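Homospermidine synthase (Legionella pneumophila subsp. pneumophila str. Philadelphia 1, PDB 2PH5) binds NAD in a Rossmann-type domain and probably catalyses the formation of the polyamine homospermidine. Local coordinates at residues A[392-395]-A[396-399]; A[375-378]-A[379-383]; A[428-431]-A[432-436]. All coordinates share one frame; numbering follows the deposited sequence.

The three contacts are short-range ones that follow one another along the chain: contact 2 (375-383), contact 1 (392-399), then contact 3 (428-436). Their centres lie about 10 Å (contacts 1 and 2, 1 and 3) and 11 Å (2 and 3) apart. Helix 391-408 carries contact 1 and reaches the cofactor; strand 370-378 with helix 379-385 forms contact 2, and the exit from helix 423-430 into strand 436-442 forms contact 3. These two strands are antiparallel neighbours in the mixed sheet, paired through T376 and K436. S375 ties the three together, its hydroxyl meeting the Q395 amide and the L434 carbonyl, joining strand 370-378 and the loop before strand 436-442 to the helix that lines the NAD pocket.

Contact 1 (A[392-395]-A[396-399]); sequences TSLQ and VVAS. With NAD (nicotinamide-adenine-dinucleotide), chain C.
V396 N meets the carbonyls of T392 and S393 only through weak bonds, whereas the next two backbone bonds of the helix are firmer: V397 N donates to S393 O at 3.0 Å and A398 N to L394 O at the same distance. A side-chain bond adds to these: with OG turned back beside its own backbone N (chi1 -49°), S399 OG donates a hydrogen bond to Q395 O, 2.9 Å away. That bond satisfies a buried hydroxyl within the helix. The amide end of Q395 leaves the helix for S375. Apolar packing joins L394 and V397: L394 CD1 touches V397 CG2 at 3.9 Å, the two side chains crossing at about a right angle, and L31 of helix 23-35 packs against both. V396 divides its branches between a carbonyl oxygen and the cofactor. CG2 lies against T392 O, 3.1 Å away, while CG1, anti to the backbone N (chi1 -169°), reaches the nicotinamide ring, 3.5 Å from NAD C4N. This is a buried helix of the saccharopine dehydrogenase C-terminal family region, lending one valine to the nicotinamide end of the NAD pocket.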
# COMPACT_ATOMS: atom_id res chain seq x y z
N THR A 392 3.55 19.39 -5.00
CA THR A 392 2.09 19.37 -5.12
C THR A 392 1.45 20.74 -4.93
O THR A 392 0.72 21.21 -5.80
CB THR A 392 1.46 18.39 -4.11
OG1 THR A 392 2.08 17.10 -4.26
CG2 THR A 392 -0.03 18.25 -4.34
N SER A 393 1.70 21.37 -3.79
CA SER A 393 1.09 22.67 -3.53
C SER A 393 1.45 23.69 -4.60
O SER A 393 0.58 24.42 -5.08
CB SER A 393 1.51 23.19 -2.15
OG SER A 393 2.90 23.46 -2.10
N LEU A 394 2.72 23.74 -4.99
CA LEU A 394 3.17 24.70 -6.00
C LEU A 394 2.42 24.60 -7.32
O LEU A 394 2.20 25.60 -7.99
CB LEU A 394 4.67 24.58 -6.26
CG LEU A 394 5.24 25.70 -7.15
CD1 LEU A 394 4.82 27.05 -6.56
CD2 LEU A 394 6.76 25.62 -7.24
N GLN A 395 2.04 23.39 -7.71
CA GLN A 395 1.33 23.24 -8.97
C GLN A 395 -0.09 23.78 -8.83
O GLN A 395 -0.68 24.26 -9.80
CB GLN A 395 1.30 21.77 -9.40
CG GLN A 395 2.65 21.18 -9.70
CD GLN A 395 2.58 19.68 -9.93
OE1 GLN A 395 2.06 18.94 -9.09
NE2 GLN A 395 3.13 19.22 -11.05
N VAL A 396 -0.62 23.74 -7.61
CA VAL A 396 -1.97 24.22 -7.38
C VAL A 396 -2.05 25.74 -7.33
O VAL A 396 -2.94 26.34 -7.92
CB VAL A 396 -2.54 23.67 -6.06
CG1 VAL A 396 -4.03 23.96 -5.98
CG2 VAL A 396 -2.27 22.18 -5.97
N VAL A 397 -1.11 26.36 -6.62
CA VAL A 397 -1.11 27.81 -6.50
C VAL A 397 -0.62 28.48 -7.78
O VAL A 397 -0.97 29.63 -8.07
CB VAL A 397 -0.28 28.27 -5.26
CG1 VAL A 397 -0.90 27.70 -3.99
CG2 VAL A 397 1.17 27.85 -5.38
N ALA A 398 0.19 27.77 -8.56
CA ALA A 398 0.67 28.33 -9.82
C ALA A 398 -0.57 28.59 -10.69
O ALA A 398 -0.71 29.66 -11.29
CB ALA A 398 1.61 27.34 -10.52
N SER A 399 -1.48 27.62 -10.71
CA SER A 399 -2.72 27.73 -11.48
C SER A 399 -3.62 28.85 -10.96
O SER A 399 -4.20 29.62 -11.74
CB SER A 399 -3.48 26.40 -11.42
OG SER A 399 -2.61 25.33 -11.72
PA NAD C . -7.34 23.11 4.58
O1A NAD C . -8.34 22.28 5.35
O2A NAD C . -5.89 22.84 4.80
O5B NAD C . -7.59 24.69 4.84
C5B NAD C . -8.91 25.23 4.77
C4B NAD C . -8.95 26.50 5.64
O4B NAD C . -10.28 26.98 5.56
C3B NAD C . -8.64 26.28 7.12
O3B NAD C . -7.58 27.14 7.54
C2B NAD C . -9.93 26.57 7.82
O2B NAD C . -9.80 27.12 9.12
C1B NAD C . -10.68 27.46 6.83
N9A NAD C . -12.14 27.39 6.88
C8A NAD C . -12.86 26.24 7.24
N7A NAD C . -13.97 26.55 7.94
C5A NAD C . -13.98 27.89 8.06
C6A NAD C . -14.88 28.76 8.68
N6A NAD C . -15.99 28.36 9.29
N1A NAD C . -14.59 30.12 8.62
C2A NAD C . -13.46 30.61 7.99
N3A NAD C . -12.56 29.77 7.37
C4A NAD C . -12.85 28.44 7.43
O3 NAD C . -7.67 22.83 3.06
PN NAD C . -7.08 23.43 1.69
O1N NAD C . -6.79 22.27 0.81
O2N NAD C . -5.98 24.39 2.03
O5D NAD C . -8.44 24.14 1.30
C5D NAD C . -8.69 24.88 0.13
C4D NAD C . -9.41 23.92 -0.79
O4D NAD C . -8.74 23.87 -2.02
C3D NAD C . -10.56 22.94 -0.85
O3D NAD C . -11.79 23.58 -1.14
C2D NAD C . -10.11 22.00 -1.96
O2D NAD C . -11.16 21.30 -2.57
C1D NAD C . -9.33 22.92 -2.89
N1N NAD C . -8.18 22.33 -3.61
C2N NAD C . -8.15 22.33 -4.99
C3N NAD C . -7.02 21.77 -5.62
C7N NAD C . -6.89 21.75 -7.11
O7N NAD C . -5.75 21.20 -7.63
N7N NAD C . -7.81 22.24 -7.91
C4N NAD C . -5.94 21.22 -4.86
C5N NAD C . -6.02 21.23 -3.46
C6N NAD C . -7.12 21.78 -2.82

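Contact 2 (A[375-378]-A[379-383]); sequences STLS and IQEAR
Chi1 of 68° places S378 OG between its own backbone N and carbonyl carbon, from where it faces the first turn of the helix; chi1 of 174° on L377 sets CG anti to the backbone N and its isobutyl group against that same turn. S378 is the N-cap: OG accepts from E381 N at 3.2 Å, with a nearly straight N-H...O angle of 172°. Its carbonyl is used as well, S378 O accepting from A382 N at 3.1 Å, so side chain and main chain of one residue hold two successive amides. L377 supplies the apolar part. Its CD2 rests on A382 CB and its CD1 on E381 CG, each pair 3.8 Å apart, and L394 of helix 391-408 packs against L377 and A382. Q380 lies over S378 CB with OE1, while its NE2 binds D354. Strand 370-378 thus passes directly into helix 379-385. The serine hydroxyl satisfies an amide of the first helical turn, as an N-cap does. The E381 chain runs extended beyond CG, and its OE1 receives a bond from a water 2.8 Å away; that water also accepts weakly from S378 N, linking the carboxylate to the last residue of the strand.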
# COMPACT_ATOMS: atom_id res chain seq x y z
N SER A 375 2.85 18.51 -16.14
CA SER A 375 3.94 19.07 -15.36
C SER A 375 4.66 18.07 -14.48
O SER A 375 4.03 17.29 -13.76
CB SER A 375 3.41 20.20 -14.47
OG SER A 375 4.24 20.40 -13.34
N THR A 376 5.98 18.07 -14.55
CA THR A 376 6.79 17.20 -13.73
C THR A 376 7.65 18.14 -12.91
O THR A 376 8.65 18.65 -13.39
CB THR A 376 7.71 16.31 -14.57
OG1 THR A 376 6.93 15.58 -15.51
CG2 THR A 376 8.46 15.33 -13.66
N LEU A 377 7.22 18.39 -11.68
CA LEU A 377 7.93 19.29 -10.78
C LEU A 377 8.51 18.52 -9.61
O LEU A 377 7.81 17.76 -8.95
CB LEU A 377 6.97 20.38 -10.25
CG LEU A 377 7.53 21.32 -9.17
CD1 LEU A 377 8.63 22.18 -9.79
CD2 LEU A 377 6.43 22.20 -8.58
N SER A 378 9.80 18.72 -9.35
CA SER A 378 10.46 18.06 -8.24
C SER A 378 10.42 18.99 -7.05
O SER A 378 10.22 20.20 -7.21
CB SER A 378 11.91 17.76 -8.58
OG SER A 378 12.65 18.97 -8.67
N ILE A 379 10.62 18.43 -5.87
CA ILE A 379 10.61 19.20 -4.64
C ILE A 379 11.78 20.21 -4.63
O ILE A 379 11.65 21.32 -4.11
CB ILE A 379 10.70 18.27 -3.39
CG1 ILE A 379 10.63 19.11 -2.11
CG2 ILE A 379 11.98 17.44 -3.43
CD1 ILE A 379 9.31 19.82 -1.93
N GLN A 380 12.91 19.82 -5.23
CA GLN A 380 14.08 20.69 -5.28
C GLN A 380 13.80 21.97 -6.07
O GLN A 380 14.08 23.08 -5.61
CB GLN A 380 15.28 19.95 -5.88
CG GLN A 380 15.87 18.87 -4.96
CD GLN A 380 15.25 17.48 -5.17
OE1 GLN A 380 14.11 17.36 -5.63
NE2 GLN A 380 16.00 16.44 -4.83
N GLU A 381 13.25 21.82 -7.27
CA GLU A 381 12.96 22.99 -8.06
C GLU A 381 11.87 23.85 -7.39
O GLU A 381 11.94 25.08 -7.40
CB GLU A 381 12.54 22.59 -9.48
CG GLU A 381 12.04 23.75 -10.29
CD GLU A 381 12.23 23.55 -11.78
OE1 GLU A 381 12.47 22.41 -12.23
OE2 GLU A 381 12.12 24.57 -12.51
N ALA A 382 10.89 23.19 -6.78
CA ALA A 382 9.81 23.89 -6.11
C ALA A 382 10.31 24.73 -4.94
O ALA A 382 9.74 25.78 -4.64
CB ALA A 382 8.77 22.89 -5.62
N ARG A 383 11.36 24.27 -4.28
CA ARG A 383 11.90 25.00 -3.14
C ARG A 383 12.74 26.20 -3.55
O ARG A 383 12.83 27.18 -2.82
CB ARG A 383 12.72 24.08 -2.25
CG ARG A 383 11.86 23.29 -1.28
CD ARG A 383 12.63 22.19 -0.58
NE ARG A 383 11.76 21.49 0.36
CZ ARG A 383 12.01 20.29 0.87
NH1 ARG A 383 13.11 19.63 0.52
NH2 ARG A 383 11.15 19.74 1.72
O HOH W 1 11.79 19.76 -11.85

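Contact 3 (A[428-431]-A[432-436]); sequences DIAK and PYLGK
A430 O and K431 O receive the backbone amides that turn the chain out of helix 423-430. Y433 N donates to A430 O at 2.6 Å, and L434 N donates to K431 O at 3.2 Å. Both bonds span three residues, the spacing of a 3-10 turn, and the chain runs on through P432 and Y433 in that tighter coil. P432 has no amide hydrogen, so it cannot continue the helical bonding; its CD sits against I429 O instead, 3.3 Å away. After L434 the backbone changes course at G435, whose positive phi (65°) turns it toward strand 436-442. This is a helix-to-strand connection that opens with a proline-containing 3-10 turn: it delivers K436 to the outermost strand of the mixed sheet, beside strand 370-378. Among the side chains, Y433 leaves its turn with CG beside its own backbone N and anti to the carbonyl carbon (chi1 -70°), which lays the ring back along the end of the helix. The oxygens of A430 and I429 lie at the ring's edge, near its plane, each 3.8 Å from Y433 CD2. The Y433 side chain also touches L31 and K35 of helix 23-35, and its hydroxyl makes a weak hydrogen bond to E34 of that helix. L434 points back toward the helix end: its CG is 3.4 Å from A430 O, and its CD1 touches A430 CB at 4.1 Å. L162 and F166 of helix 158-176 pack against the same leucine. S402 of helix 391-408 touches A430, while K431 reaches Y373 of strand 370-378.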
# COMPACT_ATOMS: atom_id res chain seq x y z
N ASP A 428 1.06 29.98 -20.01
CA ASP A 428 2.22 30.85 -20.16
C ASP A 428 2.59 31.57 -18.86
O ASP A 428 3.73 31.99 -18.68
CB ASP A 428 1.99 31.90 -21.26
CG ASP A 428 2.10 31.31 -22.66
OD1 ASP A 428 2.96 30.42 -22.88
OD2 ASP A 428 1.35 31.75 -23.55
N ILE A 429 1.62 31.71 -17.97
CA ILE A 429 1.88 32.38 -16.70
C ILE A 429 2.35 31.39 -15.65
O ILE A 429 3.23 31.69 -14.84
CB ILE A 429 0.63 33.11 -16.18
CG1 ILE A 429 0.17 34.15 -17.21
CG2 ILE A 429 0.92 33.75 -14.82
CD1 ILE A 429 -1.05 34.96 -16.79
N ALA A 430 1.76 30.20 -15.68
CA ALA A 430 2.05 29.14 -14.72
C ALA A 430 3.31 28.34 -15.03
O ALA A 430 3.97 27.85 -14.12
CB ALA A 430 0.86 28.21 -14.63
N LYS A 431 3.61 28.21 -16.31
CA LYS A 431 4.76 27.44 -16.80
C LYS A 431 6.04 27.60 -15.99
O LYS A 431 6.76 26.64 -15.75
CB LYS A 431 5.02 27.80 -18.26
CG LYS A 431 5.41 26.63 -19.14
CD LYS A 431 4.91 26.83 -20.58
CE LYS A 431 5.14 25.58 -21.44
NZ LYS A 431 4.54 25.66 -22.81
N PRO A 432 6.36 28.84 -15.57
CA PRO A 432 7.58 29.07 -14.78
C PRO A 432 7.50 28.46 -13.39
O PRO A 432 8.48 28.49 -12.64
CB PRO A 432 7.67 30.59 -14.72
CG PRO A 432 7.04 31.01 -16.01
CD PRO A 432 5.82 30.11 -16.07
N TYR A 433 6.34 27.92 -13.06
CA TYR A 433 6.11 27.33 -11.74
C TYR A 433 5.90 25.83 -11.80
O TYR A 433 5.76 25.18 -10.76
CB TYR A 433 4.87 27.97 -11.12
CG TYR A 433 5.03 29.41 -10.69
CD1 TYR A 433 5.72 29.73 -9.52
CD2 TYR A 433 4.47 30.45 -11.43
CE1 TYR A 433 5.85 31.05 -9.10
CE2 TYR A 433 4.60 31.78 -11.02
CZ TYR A 433 5.29 32.07 -9.85
OH TYR A 433 5.42 33.37 -9.42
N LEU A 434 5.88 25.27 -13.01
CA LEU A 434 5.60 23.85 -13.18
C LEU A 434 6.78 22.95 -13.56
O LEU A 434 6.59 21.80 -13.95
CB LEU A 434 4.48 23.69 -14.21
CG LEU A 434 3.21 24.51 -13.90
CD1 LEU A 434 2.17 24.33 -15.00
CD2 LEU A 434 2.66 24.06 -12.57
N GLY A 435 8.00 23.47 -13.43
CA GLY A 435 9.17 22.69 -13.76
C GLY A 435 9.19 22.37 -15.25
O GLY A 435 8.91 23.24 -16.08
N LYS A 436 9.52 21.13 -15.58
CA LYS A 436 9.54 20.74 -16.98
C LYS A 436 8.12 20.35 -17.38
O LYS A 436 7.51 19.48 -16.76
CB LYS A 436 10.50 19.57 -17.20
CG LYS A 436 10.26 18.39 -16.29
CD LYS A 436 11.30 17.31 -16.53
CE LYS A 436 11.28 16.83 -17.98
NZ LYS A 436 12.08 15.57 -18.15